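Local coordinates for protein probable thioesterase (Thermus thermophilus, PDB 1Z54) that probably hydrolyses fatty acyl-CoA thioesters, as a hotdog-fold member of the 4-hydroxybenzoyl-CoA thioesterase family, at residues 71-77 / 89-95; 7-13 / 28-32. The contacts are given in a common frame with arbitrary orientation. Residue numbers count along the deposited sequence, not the author numbering.

How the interactions relate
Both contacts belong to one hotdog domain, and their centres lie about 10 Å apart. Interaction 1 pairs two neighbouring strands of the antiparallel sheet. Interaction 2 joins strand 3-8 and the turn after it to the long helix 24-39. Strand 3-8 lies beside strand 72-82, so the two contacts share a seam. Ile7 N is 2.7 Å from Val73 O, and Val9 N is 3.1 Å from Glu71 O; both are probable hydrogen bonds. The helix also meets the hairpin directly: Val75 CG1 lies 3.3 Å from Ala32 CB, and Tyr91 CE2 lies 3.3 Å from Leu29 O. Sheet and helix thus build one continuous core.

Interaction 1 (71-77 / 89-95); sequences EVVEVRT and FRYRVER
Four backbone hydrogen bonds join strands 72-77 and 89-95. Glu74 N to Glu94 O, Glu94 N to Glu74 O and Arg76 N to Arg92 O are each 2.8 Å; Arg92 N to Arg76 O is 3.0 Å. Glu74-Glu94 and Arg76-Arg92 are therefore antiparallel hydrogen-bonded pairs. Val75-Val93 and Thr77-Tyr91 are non-hydrogen-bonded pairs, with CA-CA distances of 4.5 and 4.6 Å. The strand axes approach to 4.6 Å at 160°.

The Glu74 and Arg76 face carries a salt-bridge network. Glu94, with chi1 p, sets OE2 2.7 Å from Arg76 NH2 and a very short 2.3 Å from Arg92 NH1. The shared carboxylate offsets the close approach of the two arginines, whose NH2 (Arg76) and NH1 (Arg92) are 2.9 Å apart. At the end of the pairing, Arg95 NH1 makes a salt bridge to Glu71 OE2 at 2.8 Å, with weak hydrogen-bond geometry.

The other face is mainly apolar. Val75 and Val93, both chi1 t, meet at CG2-CG2 4.2 Å. Tyr91 CD2 lies 3.4 Å from Thr77 CB and 4.1 Å from Val75 CG1. Tyr91 OH is hydrogen-bonded to Thr105 and Arg33. Helix 24-39 covers this face, with Ala32 against Val75 and Thr77. This is a beta hairpin of the hotdog fold, its sheet wrapped around the long helix.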
loop_
_atom_site.group_PDB
_atom_site.type_symbol
_atom_site.label_atom_id
_atom_site.label_comp_id
_atom_site.label_asym_id
_atom_site.label_seq_id
_atom_site.Cartn_x
_atom_site.Cartn_y
_atom_site.Cartn_z
ATOM N N GLU A 71 -16.222 1.755 -9.031
ATOM C CA GLU A 71 -17.090 0.626 -8.697
ATOM C C GLU A 71 -17.033 0.245 -7.227
ATOM O O GLU A 71 -16.151 0.687 -6.486
ATOM C CB GLU A 71 -16.702 -0.607 -9.518
ATOM C CG GLU A 71 -16.759 -0.430 -11.027
ATOM C CD GLU A 71 -16.123 -1.598 -11.771
ATOM O OE1 GLU A 71 -16.250 -1.662 -13.010
ATOM O OE2 GLU A 71 -15.487 -2.452 -11.119
ATOM N N VAL A 72 -17.990 -0.583 -6.818
ATOM C CA VAL A 72 -18.076 -1.098 -5.460
ATOM C C VAL A 72 -18.086 -2.612 -5.621
ATOM O O VAL A 72 -18.783 -3.137 -6.488
ATOM C CB VAL A 72 -19.372 -0.640 -4.760
ATOM C CG1 VAL A 72 -19.524 -1.354 -3.435
ATOM C CG2 VAL A 72 -19.338 0.878 -4.534
ATOM N N VAL A 73 -17.295 -3.319 -4.823
ATOM C CA VAL A 73 -17.251 -4.773 -4.933
ATOM C C VAL A 73 -17.801 -5.438 -3.693
ATOM O O VAL A 73 -17.760 -4.879 -2.595
ATOM C CB VAL A 73 -15.812 -5.314 -5.138
ATOM C CG1 VAL A 73 -15.259 -4.850 -6.457
ATOM C CG2 VAL A 73 -14.926 -4.875 -3.976
ATOM N N GLU A 74 -18.319 -6.644 -3.885
ATOM C CA GLU A 74 -18.868 -7.424 -2.792
ATOM C C GLU A 74 -17.997 -8.645 -2.586
ATOM O O GLU A 74 -17.673 -9.361 -3.540
ATOM C CB GLU A 74 -20.306 -7.847 -3.102
ATOM C CG GLU A 74 -21.301 -6.704 -3.020
ATOM C CD GLU A 74 -22.737 -7.159 -3.199
ATOM O OE1 GLU A 74 -23.649 -6.348 -2.932
ATOM O OE2 GLU A 74 -22.956 -8.322 -3.609
ATOM N N VAL A 75 -17.600 -8.859 -1.340
ATOM C CA VAL A 75 -16.765 -9.992 -0.998
ATOM C C VAL A 75 -17.535 -10.922 -0.090
ATOM O O VAL A 75 -17.909 -10.559 1.026
ATOM C CB VAL A 75 -15.483 -9.556 -0.288
ATOM C CG1 VAL A 75 -14.596 -10.770 -0.052
ATOM C CG2 VAL A 75 -14.759 -8.509 -1.131
ATOM N N ARG A 76 -17.782 -12.123 -0.593
ATOM C CA ARG A 76 -18.515 -13.133 0.147
ATOM C C ARG A 76 -17.514 -14.056 0.815
ATOM O O ARG A 76 -16.647 -14.624 0.154
ATOM C CB ARG A 76 -19.408 -13.917 -0.818
ATOM C CG ARG A 76 -20.427 -13.031 -1.530
ATOM C CD ARG A 76 -21.006 -13.694 -2.777
ATOM N NE ARG A 76 -21.677 -14.956 -2.479
ATOM C CZ ARG A 76 -22.334 -15.682 -3.384
ATOM N NH1 ARG A 76 -22.919 -16.821 -3.033
ATOM N NH2 ARG A 76 -22.410 -15.266 -4.642
ATOM N N THR A 77 -17.618 -14.209 2.128
ATOM C CA THR A 77 -16.687 -15.082 2.817
ATOM C C THR A 77 -17.341 -16.073 3.756
ATOM O O THR A 77 -18.356 -15.791 4.397
ATOM C CB THR A 77 -15.607 -14.276 3.603
ATOM O OG1 THR A 77 -15.440 -14.833 4.910
ATOM C CG2 THR A 77 -15.978 -12.828 3.712
ATOM N N PHE A 89 -10.542 -19.808 5.127
ATOM C CA PHE A 89 -11.626 -18.992 4.607
ATOM C C PHE A 89 -11.606 -19.052 3.094
ATOM O O PHE A 89 -10.545 -19.138 2.473
ATOM C CB PHE A 89 -11.487 -17.522 5.030
ATOM C CG PHE A 89 -11.637 -17.293 6.500
ATOM C CD1 PHE A 89 -10.582 -17.532 7.364
ATOM C CD2 PHE A 89 -12.854 -16.858 7.025
ATOM C CE1 PHE A 89 -10.730 -17.346 8.734
ATOM C CE2 PHE A 89 -13.016 -16.667 8.391
ATOM C CZ PHE A 89 -11.953 -16.912 9.250
ATOM N N ARG A 90 -12.791 -19.011 2.501
ATOM C CA ARG A 90 -12.918 -19.016 1.058
ATOM C C ARG A 90 -13.705 -17.776 0.688
ATOM O O ARG A 90 -14.646 -17.404 1.384
ATOM C CB ARG A 90 -13.621 -20.283 0.578
ATOM C CG ARG A 90 -12.697 -21.479 0.512
ATOM C CD ARG A 90 -13.264 -22.543 -0.399
ATOM N NE ARG A 90 -12.219 -23.417 -0.920
ATOM C CZ ARG A 90 -11.215 -23.012 -1.695
ATOM N NH1 ARG A 90 -10.313 -23.886 -2.120
ATOM N NH2 ARG A 90 -11.114 -21.737 -2.049
ATOM N N TYR A 91 -13.315 -17.124 -0.401
ATOM C CA TYR A 91 -13.985 -15.897 -0.793
ATOM C C TYR A 91 -14.346 -15.791 -2.258
ATOM O O TYR A 91 -13.713 -16.399 -3.119
ATOM C CB TYR A 91 -13.109 -14.682 -0.476
ATOM C CG TYR A 91 -12.345 -14.730 0.819
ATOM C CD1 TYR A 91 -11.243 -15.577 0.981
ATOM C CD2 TYR A 91 -12.667 -13.863 1.861
ATOM C CE1 TYR A 91 -10.474 -15.548 2.154
ATOM C CE2 TYR A 91 -11.911 -13.825 3.026
ATOM C CZ TYR A 91 -10.815 -14.665 3.167
ATOM O OH TYR A 91 -10.063 -14.601 4.319
ATOM N N ARG A 92 -15.359 -14.972 -2.522
ATOM C CA ARG A 92 -15.799 -14.683 -3.877
ATOM C C ARG A 92 -15.923 -13.172 -3.950
ATOM O O ARG A 92 -16.629 -12.557 -3.143
ATOM C CB ARG A 92 -17.149 -15.337 -4.186
ATOM C CG ARG A 92 -17.056 -16.837 -4.424
ATOM C CD ARG A 92 -18.405 -17.485 -4.727
ATOM N NE ARG A 92 -18.807 -17.343 -6.124
ATOM C CZ ARG A 92 -19.429 -16.283 -6.623
ATOM N NH1 ARG A 92 -19.734 -15.260 -5.838
ATOM N NH2 ARG A 92 -19.742 -16.246 -7.915
ATOM N N VAL A 93 -15.206 -12.570 -4.892
ATOM C CA VAL A 93 -15.254 -11.134 -5.062
ATOM C C VAL A 93 -16.042 -10.865 -6.324
ATOM O O VAL A 93 -15.618 -11.236 -7.418
ATOM C CB VAL A 93 -13.854 -10.515 -5.239
ATOM C CG1 VAL A 93 -13.983 -9.003 -5.338
ATOM C CG2 VAL A 93 -12.942 -10.907 -4.079
ATOM N N GLU A 94 -17.190 -10.220 -6.182
ATOM C CA GLU A 94 -17.987 -9.937 -7.352
ATOM C C GLU A 94 -18.547 -8.528 -7.387
ATOM O O GLU A 94 -18.385 -7.748 -6.445
ATOM C CB GLU A 94 -19.112 -10.975 -7.483
ATOM C CG GLU A 94 -19.932 -11.203 -6.238
ATOM C CD GLU A 94 -20.977 -12.284 -6.433
ATOM O OE1 GLU A 94 -21.832 -12.133 -7.322
ATOM O OE2 GLU A 94 -20.942 -13.292 -5.703
ATOM N N ARG A 95 -19.184 -8.206 -8.505
ATOM C CA ARG A 95 -19.789 -6.902 -8.714
ATOM C C ARG A 95 -21.079 -7.123 -9.495
ATOM O O ARG A 95 -21.045 -7.476 -10.672
ATOM C CB ARG A 95 -18.843 -6.010 -9.518
ATOM C CG ARG A 95 -19.367 -4.612 -9.786
ATOM C CD ARG A 95 -18.468 -3.908 -10.781
ATOM N NE ARG A 95 -18.487 -4.595 -12.072
ATOM C CZ ARG A 95 -17.407 -5.060 -12.699
ATOM N NH1 ARG A 95 -16.198 -4.915 -12.161
ATOM N NH2 ARG A 95 -17.539 -5.680 -13.869
#

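Interaction 2 (7-13 / 28-32)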
loop_
_atom_site.group_PDB
_atom_site.type_symbol
_atom_site.label_atom_id
_atom_site.label_comp_id
_atom_site.label_asym_id
_atom_site.label_seq_id
_atom_site.Cartn_x
_atom_site.Cartn_y
_atom_site.Cartn_z
ATOM N N ILE A 7 -17.070 -3.211 -0.622
ATOM C CA ILE A 7 -15.852 -2.409 -0.620
ATOM C C ILE A 7 -15.802 -1.471 -1.815
ATOM O O ILE A 7 -15.811 -1.913 -2.966
ATOM C CB ILE A 7 -14.592 -3.317 -0.637
ATOM C CG1 ILE A 7 -14.509 -4.121 0.663
ATOM C CG2 ILE A 7 -13.336 -2.478 -0.815
ATOM C CD1 ILE A 7 -13.310 -5.063 0.737
ATOM N N LYS A 8 -15.764 -0.172 -1.541
ATOM C CA LYS A 8 -15.679 0.821 -2.604
ATOM C C LYS A 8 -14.212 0.937 -3.026
ATOM O O LYS A 8 -13.349 1.258 -2.208
ATOM C CB LYS A 8 -16.185 2.170 -2.103
ATOM C CG LYS A 8 -16.185 3.275 -3.147
ATOM C CD LYS A 8 -16.823 4.536 -2.580
ATOM C CE LYS A 8 -16.737 5.704 -3.539
ATOM N NZ LYS A 8 -17.537 6.877 -3.053
ATOM N N VAL A 9 -13.933 0.664 -4.298
ATOM C CA VAL A 9 -12.563 0.742 -4.794
ATOM C C VAL A 9 -11.973 2.127 -4.587
ATOM O O VAL A 9 -12.628 3.139 -4.831
ATOM C CB VAL A 9 -12.470 0.404 -6.294
ATOM C CG1 VAL A 9 -11.029 0.625 -6.787
ATOM C CG2 VAL A 9 -12.891 -1.040 -6.523
ATOM N N ARG A 10 -10.733 2.164 -4.125
ATOM C CA ARG A 10 -10.043 3.424 -3.906
ATOM C C ARG A 10 -9.086 3.694 -5.074
ATOM O O ARG A 10 -8.474 2.774 -5.620
ATOM C CB ARG A 10 -9.310 3.386 -2.558
ATOM C CG ARG A 10 -10.142 4.023 -1.434
ATOM C CD ARG A 10 -10.375 3.142 -0.199
ATOM N NE ARG A 10 -9.163 2.890 0.564
ATOM C CZ ARG A 10 -9.126 2.696 1.882
ATOM N NH1 ARG A 10 -7.967 2.464 2.483
ATOM N NH2 ARG A 10 -10.235 2.755 2.605
ATOM N N TYR A 11 -8.992 4.962 -5.466
ATOM C CA TYR A 11 -8.143 5.385 -6.575
ATOM C C TYR A 11 -6.719 4.848 -6.424
ATOM O O TYR A 11 -6.139 4.317 -7.372
ATOM C CB TYR A 11 -8.107 6.914 -6.647
ATOM C CG TYR A 11 -7.618 7.454 -7.969
ATOM C CD1 TYR A 11 -8.469 7.511 -9.074
ATOM C CD2 TYR A 11 -6.296 7.873 -8.131
ATOM C CE1 TYR A 11 -8.021 7.968 -10.306
ATOM C CE2 TYR A 11 -5.832 8.333 -9.364
ATOM C CZ TYR A 11 -6.702 8.375 -10.447
ATOM O OH TYR A 11 -6.249 8.803 -11.675
ATOM N N ALA A 12 -6.166 4.991 -5.223
ATOM C CA ALA A 12 -4.812 4.528 -4.927
ATOM C C ALA A 12 -4.592 3.046 -5.226
ATOM O O ALA A 12 -3.462 2.621 -5.440
ATOM C CB ALA A 12 -4.486 4.803 -3.459
ATOM N N GLU A 13 -5.669 2.266 -5.246
ATOM C CA GLU A 13 -5.564 0.831 -5.489
ATOM C C GLU A 13 -5.509 0.416 -6.970
ATOM O O GLU A 13 -5.265 -0.744 -7.281
ATOM C CB GLU A 13 -6.718 0.122 -4.754
ATOM C CG GLU A 13 -6.837 0.593 -3.295
ATOM C CD GLU A 13 -8.053 0.048 -2.562
ATOM O OE1 GLU A 13 -9.147 0.018 -3.154
ATOM O OE2 GLU A 13 -7.915 -0.331 -1.379
ATOM N N TYR A 28 -8.499 -6.757 0.355
ATOM C CA TYR A 28 -9.959 -6.837 0.289
ATOM C C TYR A 28 -10.402 -8.108 1.013
ATOM O O TYR A 28 -11.393 -8.101 1.738
ATOM C CB TYR A 28 -10.436 -6.910 -1.161
ATOM C CG TYR A 28 -10.303 -5.640 -1.971
ATOM C CD1 TYR A 28 -10.623 -5.640 -3.332
ATOM C CD2 TYR A 28 -9.885 -4.440 -1.396
ATOM C CE1 TYR A 28 -10.531 -4.489 -4.097
ATOM C CE2 TYR A 28 -9.791 -3.272 -2.161
ATOM C CZ TYR A 28 -10.122 -3.309 -3.516
ATOM O OH TYR A 28 -10.087 -2.171 -4.307
ATOM N N LEU A 29 -9.665 -9.200 0.816
ATOM C CA LEU A 29 -9.988 -10.460 1.487
ATOM C C LEU A 29 -9.871 -10.297 3.003
ATOM O O LEU A 29 -10.687 -10.823 3.760
ATOM C CB LEU A 29 -9.046 -11.586 1.032
ATOM C CG LEU A 29 -9.105 -11.998 -0.448
ATOM C CD1 LEU A 29 -8.379 -13.318 -0.647
ATOM C CD2 LEU A 29 -10.559 -12.140 -0.890
ATOM N N GLU A 30 -8.837 -9.585 3.437
ATOM C CA GLU A 30 -8.611 -9.357 4.856
ATOM C C GLU A 30 -9.752 -8.531 5.448
ATOM O O GLU A 30 -10.253 -8.838 6.524
ATOM C CB GLU A 30 -7.269 -8.644 5.073
ATOM C CG GLU A 30 -6.971 -8.265 6.535
ATOM C CD GLU A 30 -5.615 -7.571 6.696
ATOM O OE1 GLU A 30 -4.658 -8.208 7.193
ATOM O OE2 GLU A 30 -5.506 -6.388 6.307
ATOM N N ALA A 31 -10.162 -7.488 4.739
ATOM C CA ALA A 31 -11.251 -6.644 5.217
ATOM C C ALA A 31 -12.517 -7.484 5.399
ATOM O O ALA A 31 -13.208 -7.357 6.413
ATOM C CB ALA A 31 -11.506 -5.507 4.229
ATOM N N ALA A 32 -12.801 -8.350 4.424
ATOM C CA ALA A 32 -13.977 -9.217 4.466
ATOM C C ALA A 32 -13.854 -10.217 5.606
ATOM O O ALA A 32 -14.816 -10.465 6.332
ATOM C CB ALA A 32 -14.135 -9.954 3.143
#
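This buried contact joins the end of strand 3-8 and the 3-10 turn that follows to one side of helix 24-39. Tyr28 is its main piece. Its side chain leaves the helix, with chi1 m, and reaches across to the 7-13 segment. Ile7 CG2 sits over one face of the ring, 4.2 Å from the centroid, in a CH-pi contact. Ile7 CD1 packs on Ala31 CB at 4.0 Å, three residues after Tyr28 on the helix. Ile7 also touches Val73 of the next strand.

The polar part is at the tip of the ring. Tyr28 OH donates a hydrogen bond to Glu13 OE1 at 2.6 Å. The same oxygen accepts Arg10 N at 2.8 Å, and Glu13 N bonds to Arg10 O at 2.9 Å, so main chain and side chain of Glu13 both bind back to Arg10 and close the turn. Val9 CG2 lies 3.7 Å from Tyr28 OH. The other carboxylate oxygen, Glu13 OE2, makes a salt bridge to Arg10 of a second subunit, and Arg10 NH1 makes the equivalent salt bridge to Glu13 of that subunit.

One buried carboxylate thus receives the tyrosine hydroxyl, a backbone amide and an arginine from a neighbouring subunit. Its charge ties the turn to the helix and also to the subunit interface.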